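4-alpha-glucanotransferase (Corynebacterium glutamicum, PDB 5B68) is an amylomaltase, also called a disproportionating enzyme, that joins an N-terminal beta sandwich domain to a TIM-barrel enzyme domain. Local coordinates at residues G202-A205 with S206-Q210; N693-Y696 with H697-K701; K134-G137 with D138-L141; P163-L166 with S167-K171. All coordinates share one frame; numbering follows the deposited sequence.

Interaction 1: G202-A205 with S206-Q210; sequences GNLA and SVVAQ
Ser206 turns its hydroxyl back onto the preceding helical turn and donates it to the carbonyl oxygen of Asn203, with OG and Asn203 O 2.8 Å apart. The torsion responsible sets OG between the backbone N and the carbonyl carbon of Ser206 (chi1 71°). This donor meets the carbonyl well bent from the C=O direction, at 127°, and somewhat tilted from its plane, whereas Val207 N reaches the same oxygen in the carbonyl plane, with Val207 N and Asn203 O 3.0 Å apart. The side chain of Asn203 slants across that of Val207, and its amide oxygen comes alongside a methyl branch, Asn203 OD1 to Val207 CG2 being 3.9 Å. The same CG2 also lies against the backbone, 3.4 Å from Asn203 O. One step further on, Leu204 and Val208 meet through single methyl branches, Leu204 CD1 and Val208 CG1 lying 4.0 Å apart, while the other branch of Val208 rests near the Leu204 carbonyl. Regular helical bonds join Ser206 N to Gly202 O, Val208 N to Leu204 O and Ala209 N to Ala205 O. The helix, 198-209, is the crossover of a beta-alpha-beta unit of the TIM barrel: Leu204 and Val208 pack on Ala182 and Val180 of strand 177-182, and Asn203 and Ser206 touch Arg373 of helix 349-376. Chemically, the serine hydroxyl finds its acceptor within its own helix, on an oxygen that already takes the regular backbone bond, while the Leu204-Val208 pair meets the barrel strand through apolar contacts.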
loop_
_atom_site.group_PDB
_atom_site.type_symbol
_atom_site.label_atom_id
_atom_site.label_comp_id
_atom_site.label_asym_id
_atom_site.label_seq_id
_atom_site.Cartn_x
_atom_site.Cartn_y
_atom_site.Cartn_z
ATOM N N GLY A 202 1.358 -16.441 11.063
ATOM C CA GLY A 202 1.664 -17.746 10.519
ATOM C C GLY A 202 0.700 -18.865 10.964
ATOM O O GLY A 202 0.321 -19.708 10.172
ATOM N N ASN A 203 0.239 -18.774 12.204
ATOM C CA ASN A 203 -0.703 -19.711 12.812
ATOM C C ASN A 203 -2.034 -19.614 12.057
ATOM O O ASN A 203 -2.525 -20.631 11.573
ATOM C CB ASN A 203 -0.898 -19.335 14.299
ATOM C CG ASN A 203 -1.703 -20.389 15.090
ATOM O OD1 ASN A 203 -2.186 -21.407 14.530
ATOM N ND2 ASN A 203 -1.900 -20.109 16.388
ATOM N N LEU A 204 -2.561 -18.398 11.948
ATOM C CA LEU A 204 -3.832 -18.140 11.235
ATOM C C LEU A 204 -3.691 -18.652 9.803
ATOM O O LEU A 204 -4.627 -19.315 9.299
ATOM C CB LEU A 204 -4.239 -16.713 11.265
ATOM C CG LEU A 204 -5.553 -16.286 10.627
ATOM C CD1 LEU A 204 -6.712 -17.055 11.200
ATOM C CD2 LEU A 204 -5.728 -14.805 10.716
ATOM N N ALA A 205 -2.587 -18.364 9.124
ATOM C CA ALA A 205 -2.444 -18.829 7.726
ATOM C C ALA A 205 -2.548 -20.320 7.662
ATOM O O ALA A 205 -3.298 -20.861 6.801
ATOM C CB ALA A 205 -1.120 -18.402 7.090
ATOM N N SER A 206 -1.890 -20.983 8.618
ATOM C CA SER A 206 -1.851 -22.458 8.564
ATOM C C SER A 206 -3.266 -22.992 8.825
ATOM O O SER A 206 -3.658 -23.982 8.221
ATOM C CB SER A 206 -0.781 -23.087 9.471
ATOM O OG SER A 206 -1.188 -22.917 10.802
ATOM N N VAL A 207 -4.035 -22.342 9.684
ATOM C CA VAL A 207 -5.392 -22.811 9.998
ATOM C C VAL A 207 -6.327 -22.651 8.824
ATOM O O VAL A 207 -7.008 -23.564 8.440
ATOM C CB VAL A 207 -5.963 -22.020 11.196
ATOM C CG1 VAL A 207 -7.479 -22.180 11.329
ATOM C CG2 VAL A 207 -5.284 -22.411 12.476
ATOM N N VAL A 208 -6.358 -21.485 8.206
ATOM C CA VAL A 208 -7.380 -21.264 7.135
ATOM C C VAL A 208 -6.944 -22.038 5.917
ATOM O O VAL A 208 -7.778 -22.366 5.085
ATOM C CB VAL A 208 -7.634 -19.790 6.834
ATOM C CG1 VAL A 208 -8.174 -19.064 8.046
ATOM C CG2 VAL A 208 -6.363 -19.097 6.365
ATOM N N ALA A 209 -5.650 -22.368 5.797
ATOM C CA ALA A 209 -5.183 -23.157 4.680
ATOM C C ALA A 209 -5.776 -24.593 4.725
ATOM O O ALA A 209 -5.891 -25.235 3.701
ATOM C CB ALA A 209 -3.673 -23.255 4.727
ATOM N N GLN A 210 -6.186 -25.061 5.910
ATOM C CA GLN A 210 -6.656 -26.474 6.057
ATOM C C GLN A 210 -8.018 -26.568 5.407
ATOM O O GLN A 210 -8.490 -27.660 5.103
ATOM C CB GLN A 210 -6.807 -26.820 7.536
ATOM C CG GLN A 210 -5.479 -26.798 8.224
ATOM C CD GLN A 210 -5.546 -26.853 9.730
ATOM O OE1 GLN A 210 -6.615 -26.753 10.351
ATOM N NE2 GLN A 210 -4.364 -26.878 10.336
#

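Interaction 2: N693-Y696 with H697-K701; sequences NELY and HRVAK
The edge of the Tyr696 ring points at one face of the His697 imidazole in a T-shaped (edge-to-face) pair, with centroids 5.2 Å apart and planes at 87°. The touching atom is Tyr696 CD1, which stands 3.9 Å above the imidazole plane of His697, over its centre. Asn693 O approaches the same imidazole obliquely, 3.4 Å from His697 CD2, and NE2 of the ring is hydrogen-bonded to Arg691 O. The phenol oxygen of Tyr696 bonds to Asp211 OD2, so the ring is held by its hydroxyl as well as by the T-shaped pair. Further along, Ala700 CB comes obliquely to the phenol ring, 4.4 Å from Tyr696 CE1. These residues form the first turns of helix 694-702, close to the C-terminus of the chain; Asn693 occupies the N-cap position, though its side chain makes no capping bond. Regular backbone bonds link Arg698, Val699 and Ala700 to the carbonyls of Glu694, Leu695 and Tyr696. Leu695 reaches Val699 methyl to methyl, CD1 to CG2 at 3.8 Å, beside helix 627-639. Glu694 and Arg698 slant across each other with their charged groups turned 73° apart; Glu694 OE1 and Arg698 NH2, at 4.6 Å, stay beyond a salt bridge. The arginine chain bends at chi3 (75°), and its NE forms a salt bridge with Glu632 OE2.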
loop_
_atom_site.group_PDB
_atom_site.type_symbol
_atom_site.label_atom_id
_atom_site.label_comp_id
_atom_site.label_asym_id
_atom_site.label_seq_id
_atom_site.Cartn_x
_atom_site.Cartn_y
_atom_site.Cartn_z
ATOM N N ASN A 693 -16.043 -23.662 15.563
ATOM C CA ASN A 693 -17.409 -23.099 15.452
ATOM C C ASN A 693 -17.976 -23.542 14.128
ATOM O O ASN A 693 -17.270 -23.541 13.126
ATOM C CB ASN A 693 -17.519 -21.571 15.509
ATOM C CG ASN A 693 -16.382 -20.903 16.243
ATOM O OD1 ASN A 693 -16.256 -20.996 17.473
ATOM N ND2 ASN A 693 -15.545 -20.193 15.484
ATOM N N GLU A 694 -19.245 -23.926 14.135
ATOM C CA GLU A 694 -19.916 -24.395 12.941
ATOM C C GLU A 694 -20.027 -23.314 11.849
ATOM O O GLU A 694 -19.924 -23.663 10.647
ATOM C CB GLU A 694 -21.322 -24.963 13.294
ATOM C CG GLU A 694 -22.041 -25.695 12.140
ATOM C CD GLU A 694 -23.502 -26.126 12.466
ATOM O OE1 GLU A 694 -24.277 -25.338 13.108
ATOM O OE2 GLU A 694 -23.894 -27.261 12.056
ATOM N N LEU A 695 -20.225 -22.039 12.244
ATOM C CA LEU A 695 -20.305 -20.913 11.267
ATOM C C LEU A 695 -19.041 -20.830 10.378
ATOM O O LEU A 695 -19.151 -20.761 9.163
ATOM C CB LEU A 695 -20.618 -19.557 11.933
ATOM C CG LEU A 695 -20.727 -18.363 10.956
ATOM C CD1 LEU A 695 -21.802 -18.683 9.892
ATOM C CD2 LEU A 695 -21.073 -17.040 11.640
ATOM N N TYR A 696 -17.863 -20.947 10.983
ATOM C CA TYR A 696 -16.598 -20.990 10.220
ATOM C C TYR A 696 -16.624 -22.025 9.089
ATOM O O TYR A 696 -16.296 -21.724 7.954
ATOM C CB TYR A 696 -15.414 -21.269 11.176
ATOM C CG TYR A 696 -14.142 -21.486 10.452
ATOM C CD1 TYR A 696 -13.824 -22.725 9.990
ATOM C CD2 TYR A 696 -13.296 -20.442 10.135
ATOM C CE1 TYR A 696 -12.681 -22.965 9.293
ATOM C CE2 TYR A 696 -12.153 -20.672 9.419
ATOM C CZ TYR A 696 -11.854 -21.921 8.980
ATOM O OH TYR A 696 -10.725 -22.188 8.252
ATOM N N HIS A 697 -17.022 -23.258 9.424
ATOM C CA HIS A 697 -17.039 -24.367 8.497
ATOM C C HIS A 697 -18.106 -24.132 7.458
ATOM O O HIS A 697 -17.887 -24.463 6.286
ATOM C CB HIS A 697 -17.296 -25.698 9.231
ATOM C CG HIS A 697 -16.128 -26.128 10.046
ATOM N ND1 HIS A 697 -14.957 -26.528 9.462
ATOM C CD2 HIS A 697 -15.886 -26.062 11.380
ATOM C CE1 HIS A 697 -14.061 -26.784 10.400
ATOM N NE2 HIS A 697 -14.604 -26.514 11.573
ATOM N N ARG A 698 -19.262 -23.603 7.857
ATOM C CA ARG A 698 -20.311 -23.300 6.825
ATOM C C ARG A 698 -19.802 -22.267 5.735
ATOM O O ARG A 698 -19.985 -22.407 4.488
ATOM C CB ARG A 698 -21.566 -22.810 7.503
ATOM C CG ARG A 698 -22.260 -23.885 8.345
ATOM C CD ARG A 698 -23.477 -23.363 9.090
ATOM N NE ARG A 698 -24.572 -23.190 8.183
ATOM C CZ ARG A 698 -25.859 -22.992 8.491
ATOM N NH1 ARG A 698 -26.725 -22.811 7.496
ATOM N NH2 ARG A 698 -26.306 -23.024 9.737
ATOM N N VAL A 699 -19.155 -21.210 6.215
ATOM C CA VAL A 699 -18.707 -20.168 5.296
ATOM C C VAL A 699 -17.549 -20.692 4.506
ATOM O O VAL A 699 -17.486 -20.406 3.298
ATOM C CB VAL A 699 -18.383 -18.851 6.046
ATOM C CG1 VAL A 699 -17.711 -17.817 5.146
ATOM C CG2 VAL A 699 -19.662 -18.359 6.751
ATOM N N ALA A 700 -16.644 -21.435 5.158
ATOM C CA ALA A 700 -15.502 -22.038 4.405
ATOM C C ALA A 700 -15.970 -22.973 3.297
ATOM O O ALA A 700 -15.504 -22.887 2.165
ATOM C CB ALA A 700 -14.528 -22.728 5.305
ATOM N N LYS A 701 -16.945 -23.824 3.592
ATOM C CA LYS A 701 -17.469 -24.734 2.555
ATOM C C LYS A 701 -18.163 -23.997 1.431
ATOM O O LYS A 701 -17.986 -24.373 0.266
ATOM C CB LYS A 701 -18.472 -25.753 3.153
ATOM C CG LYS A 701 -17.777 -26.843 3.927
ATOM C CD LYS A 701 -18.689 -28.046 4.214
ATOM C CE LYS A 701 -18.030 -29.008 5.215
ATOM N NZ LYS A 701 -17.934 -28.450 6.601
#

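Interaction 3: K134-G137 with D138-L141; sequences KIPG and DLPL
Leu139 leans back over a turn against Ile135 and Pro136. From CB, its first torsion carries CG to the side of the backbone N and opposite the carbonyl carbon (chi1 -58°), which directs the branches toward Ile135 and Pro136. CG comes within 3.8 Å of Pro136 O. Beyond it the two methyls part company: CD2 lies 4.0 Å from Pro136 CG, the two side chains slanting across each other, and CD1 meets the terminal methyl of Ile135, the two CD1 atoms being 4.3 Å apart. The backbone of Leu139 is tied to the same turn by solvent. Water 1 donates to Pro136 O at 2.8 Å and accepts from Leu139 N, so it stands where a tighter turn would have a direct bond between these atoms. Water 2 donates to Leu139 O at 2.7 Å and, weakly, to Gly137 O. Asp138 OD1 lies 3.6 Å from Pro136 CB, and this oxygen is held by a salt bridge to Arg109 NH1, an interaction that probably favours the charged carboxylate. The turn links strand 126-134 to strand 142-150 in the N-terminal beta sandwich domain. Arg109, on strand 108-114, also touches Pro136 and Leu139, and a bound sulfate ion, probably from the crystallisation liquor, lies about 5 Å from the proline side chain. Ile135 and Leu139 together face Leu159 and Ile161 of strand 153-162, while Ile135 also reaches Phe87 of strand 86-92.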
loop_
_atom_site.group_PDB
_atom_site.type_symbol
_atom_site.label_atom_id
_atom_site.label_comp_id
_atom_site.label_asym_id
_atom_site.label_seq_id
_atom_site.Cartn_x
_atom_site.Cartn_y
_atom_site.Cartn_z
ATOM N N LYS A 134 19.718 3.934 -28.920
ATOM C CA LYS A 134 18.721 2.900 -28.881
ATOM C C LYS A 134 19.243 1.765 -28.055
ATOM O O LYS A 134 20.353 1.238 -28.262
ATOM C CB LYS A 134 18.481 2.413 -30.317
ATOM C CG LYS A 134 17.250 1.607 -30.518
ATOM C CD LYS A 134 16.956 1.389 -32.013
ATOM C CE LYS A 134 18.123 0.786 -32.775
ATOM N NZ LYS A 134 17.817 0.620 -34.243
ATOM N N ILE A 135 18.468 1.348 -27.069
ATOM C CA ILE A 135 18.820 0.171 -26.331
ATOM C C ILE A 135 18.508 -1.133 -27.120
ATOM O O ILE A 135 17.583 -1.127 -27.920
ATOM C CB ILE A 135 18.182 0.108 -24.920
ATOM C CG1 ILE A 135 16.661 -0.064 -24.992
ATOM C CG2 ILE A 135 18.483 1.376 -24.142
ATOM C CD1 ILE A 135 16.059 -0.272 -23.586
ATOM N N PRO A 136 19.240 -2.196 -26.824
ATOM C CA PRO A 136 18.986 -3.516 -27.387
ATOM C C PRO A 136 17.657 -4.036 -26.888
ATOM O O PRO A 136 17.256 -3.691 -25.807
ATOM C CB PRO A 136 20.099 -4.379 -26.807
ATOM C CG PRO A 136 21.094 -3.457 -26.240
ATOM C CD PRO A 136 20.381 -2.195 -25.909
ATOM N N GLY A 137 17.004 -4.855 -27.696
ATOM C CA GLY A 137 15.700 -5.386 -27.394
ATOM C C GLY A 137 15.708 -6.645 -26.565
ATOM O O GLY A 137 14.667 -7.199 -26.303
ATOM N N ASP A 138 16.888 -7.104 -26.194
ATOM C CA ASP A 138 17.055 -8.355 -25.468
ATOM C C ASP A 138 17.695 -8.235 -24.087
ATOM O O ASP A 138 18.352 -9.147 -23.644
ATOM C CB ASP A 138 17.804 -9.386 -26.308
ATOM C CG ASP A 138 19.243 -9.018 -26.538
ATOM O OD1 ASP A 138 19.622 -7.880 -26.260
ATOM O OD2 ASP A 138 19.996 -9.879 -27.006
ATOM N N LEU A 139 17.550 -7.095 -23.435
ATOM C CA LEU A 139 18.045 -6.960 -22.083
ATOM C C LEU A 139 17.182 -7.766 -21.111
ATOM O O LEU A 139 15.990 -7.866 -21.283
ATOM C CB LEU A 139 18.063 -5.494 -21.666
ATOM C CG LEU A 139 18.877 -4.521 -22.513
ATOM C CD1 LEU A 139 18.800 -3.134 -21.925
ATOM C CD2 LEU A 139 20.320 -4.947 -22.630
ATOM N N PRO A 140 17.800 -8.330 -20.091
ATOM C CA PRO A 140 17.051 -9.038 -19.049
ATOM C C PRO A 140 16.280 -8.030 -18.223
ATOM O O PRO A 140 16.666 -6.847 -18.163
ATOM C CB PRO A 140 18.170 -9.712 -18.214
ATOM C CG PRO A 140 19.364 -8.880 -18.417
ATOM C CD PRO A 140 19.266 -8.304 -19.795
ATOM N N LEU A 141 15.313 -8.533 -17.491
ATOM C CA LEU A 141 14.625 -7.746 -16.459
ATOM C C LEU A 141 15.610 -7.252 -15.448
ATOM O O LEU A 141 16.588 -7.911 -15.215
ATOM C CB LEU A 141 13.577 -8.612 -15.776
ATOM C CG LEU A 141 12.451 -9.154 -16.652
ATOM C CD1 LEU A 141 11.449 -9.899 -15.765
ATOM C CD2 LEU A 141 11.704 -8.078 -17.356
HETATM O O HOH W 1 15.599 -4.665 -23.833
HETATM O O HOH W 2 14.458 -6.792 -23.216
#

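Interaction 4: P163-L166 with S167-K171; sequences PARL and STADK. With SO4 (sulfate ion), chain H.
Leu166 buries the most surface in this contact, at the entry to helix 167-174, where its CB lies 4.0 Å from Thr168 OG1. Its carbonyl oxygen accepts from Ala169 N at 3.2 Å, the donor standing well above the carbonyl plane, and from water 3 at 2.7 Å. That water also accepts from Asp170 N and, weakly, from Arg165 NE. Arg165 runs extended from CG to NE and turns at its last torsion (chi4 74°) to lay the guanidinium beside Asp170, the two side chains crossing at about a right angle. Both NE and NH1 donate to one oxygen, Asp170 OD1, in a side-on salt bridge: Arg165 NH1 comes to 2.8 Å nearly in line with the C-O bond, and NE arrives from above the carboxylate plane. Ala169 CB covers one face of the guanidinium, 3.6 Å above its plane and toward its rim. Ser167 is linked to the loop through water 4, which donates to Arg165 O and to Ser167 OG; the hydroxyl is also bonded to Glu499. Lys171, further along the helix, donates from NZ to O3 of a sulfate ion, 2.9 Å away, probably from the crystallisation liquor, which Arg177 also binds. The loop 163-166 joins strand 153-162 to helix 167-174: Leu166 packs against helix 487-500 and Val505 of strand 504-507, and Thr168 OG1 bonds to Ala503 O just before that strand.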
loop_
_atom_site.group_PDB
_atom_site.type_symbol
_atom_site.label_atom_id
_atom_site.label_comp_id
_atom_site.label_asym_id
_atom_site.label_seq_id
_atom_site.Cartn_x
_atom_site.Cartn_y
_atom_site.Cartn_z
ATOM N N PRO A 163 8.701 -6.239 -16.846
ATOM C CA PRO A 163 8.020 -7.312 -17.601
ATOM C C PRO A 163 6.727 -6.885 -18.270
ATOM O O PRO A 163 5.949 -6.088 -17.722
ATOM C CB PRO A 163 7.795 -8.394 -16.536
ATOM C CG PRO A 163 7.603 -7.590 -15.296
ATOM C CD PRO A 163 8.599 -6.464 -15.389
ATOM N N ALA A 164 6.460 -7.457 -19.442
ATOM C CA ALA A 164 5.210 -7.198 -20.112
ATOM C C ALA A 164 3.950 -7.627 -19.270
ATOM O O ALA A 164 2.974 -6.929 -19.264
ATOM C CB ALA A 164 5.214 -7.871 -21.500
ATOM N N ARG A 165 4.037 -8.773 -18.569
ATOM C CA ARG A 165 2.908 -9.327 -17.850
ATOM C C ARG A 165 3.373 -10.211 -16.691
ATOM O O ARG A 165 4.296 -11.024 -16.809
ATOM C CB ARG A 165 2.069 -10.141 -18.812
ATOM C CG ARG A 165 0.676 -10.547 -18.274
ATOM C CD ARG A 165 -0.058 -11.432 -19.295
ATOM N NE ARG A 165 -1.324 -11.989 -18.755
ATOM C CZ ARG A 165 -2.446 -11.310 -18.566
ATOM N NH1 ARG A 165 -3.520 -11.975 -18.144
ATOM N NH2 ARG A 165 -2.561 -9.987 -18.823
ATOM N N LEU A 166 2.741 -10.015 -15.551
ATOM C CA LEU A 166 2.938 -10.844 -14.367
ATOM C C LEU A 166 2.486 -12.300 -14.664
ATOM O O LEU A 166 1.355 -12.488 -15.113
ATOM C CB LEU A 166 2.070 -10.284 -13.226
ATOM C CG LEU A 166 2.594 -9.016 -12.650
ATOM C CD1 LEU A 166 1.538 -8.281 -11.893
ATOM C CD2 LEU A 166 3.801 -9.312 -11.762
ATOM N N SER A 167 3.361 -13.258 -14.442
ATOM C CA SER A 167 3.050 -14.703 -14.641
ATOM C C SER A 167 1.895 -15.202 -13.775
ATOM O O SER A 167 1.129 -16.091 -14.231
ATOM C CB SER A 167 4.301 -15.531 -14.416
ATOM O OG SER A 167 5.309 -15.052 -15.231
ATOM N N THR A 168 1.686 -14.618 -12.580
ATOM C CA THR A 168 0.581 -15.066 -11.732
ATOM C C THR A 168 -0.807 -14.783 -12.363
ATOM O O THR A 168 -1.815 -15.411 -11.983
ATOM C CB THR A 168 0.606 -14.374 -10.347
ATOM O OG1 THR A 168 0.826 -12.975 -10.524
ATOM C CG2 THR A 168 1.693 -15.008 -9.394
ATOM N N ALA A 169 -0.896 -13.778 -13.233
ATOM C CA ALA A 169 -2.184 -13.366 -13.828
ATOM C C ALA A 169 -2.827 -14.562 -14.574
ATOM O O ALA A 169 -3.945 -14.991 -14.240
ATOM C CB ALA A 169 -2.000 -12.123 -14.724
ATOM N N ASP A 170 -2.110 -15.138 -15.529
ATOM C CA ASP A 170 -2.661 -16.299 -16.254
ATOM C C ASP A 170 -2.801 -17.554 -15.387
ATOM O O ASP A 170 -3.718 -18.386 -15.628
ATOM C CB ASP A 170 -1.851 -16.665 -17.509
ATOM C CG ASP A 170 -1.958 -15.639 -18.639
ATOM O OD1 ASP A 170 -2.741 -14.662 -18.593
ATOM O OD2 ASP A 170 -1.149 -15.804 -19.577
ATOM N N LYS A 171 -1.919 -17.699 -14.397
ATOM C CA LYS A 171 -2.019 -18.820 -13.488
ATOM C C LYS A 171 -3.355 -18.879 -12.813
ATOM O O LYS A 171 -4.034 -19.931 -12.869
ATOM C CB LYS A 171 -0.884 -18.842 -12.470
ATOM C CG LYS A 171 -1.016 -19.976 -11.455
ATOM C CD LYS A 171 0.173 -19.986 -10.520
ATOM C CE LYS A 171 0.020 -20.979 -9.414
ATOM N NZ LYS A 171 0.411 -22.300 -9.917
HETATM S S SO4 H . -0.282 -24.802 -6.948
HETATM O O1 SO4 H . 0.026 -25.827 -7.975
HETATM O O2 SO4 H . 0.914 -24.415 -6.137
HETATM O O3 SO4 H . -0.798 -23.618 -7.663
HETATM O O4 SO4 H . -1.307 -25.357 -6.033
HETATM O O HOH W 3 0.092 -13.924 -17.044
HETATM O O HOH W 4 4.427 -13.550 -17.849
#

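In the fold
The four local contacts fall into two touching pairs. Interactions 1 and 2, with centres about 15 Å apart, meet where Tyr696 OH lies 3.6 Å from Val208 CA, bringing the C-terminal helix against a crossover helix of the TIM barrel. Interactions 3 and 4, about 19 Å apart between centres, meet at Leu141 CD2 and Pro163 N, 3.6 Å apart, where the loop between strands 126-134 and 142-150 packs on the loop that leads into helix 167-174. The pairs themselves are separate: interactions 1 and 4 keep about 15 Å between nearest atoms. One sulfate ion lies about 5 Å from the Pro136 side chain and another is hydrogen-bonded to Lys171, both probably from the crystallisation liquor.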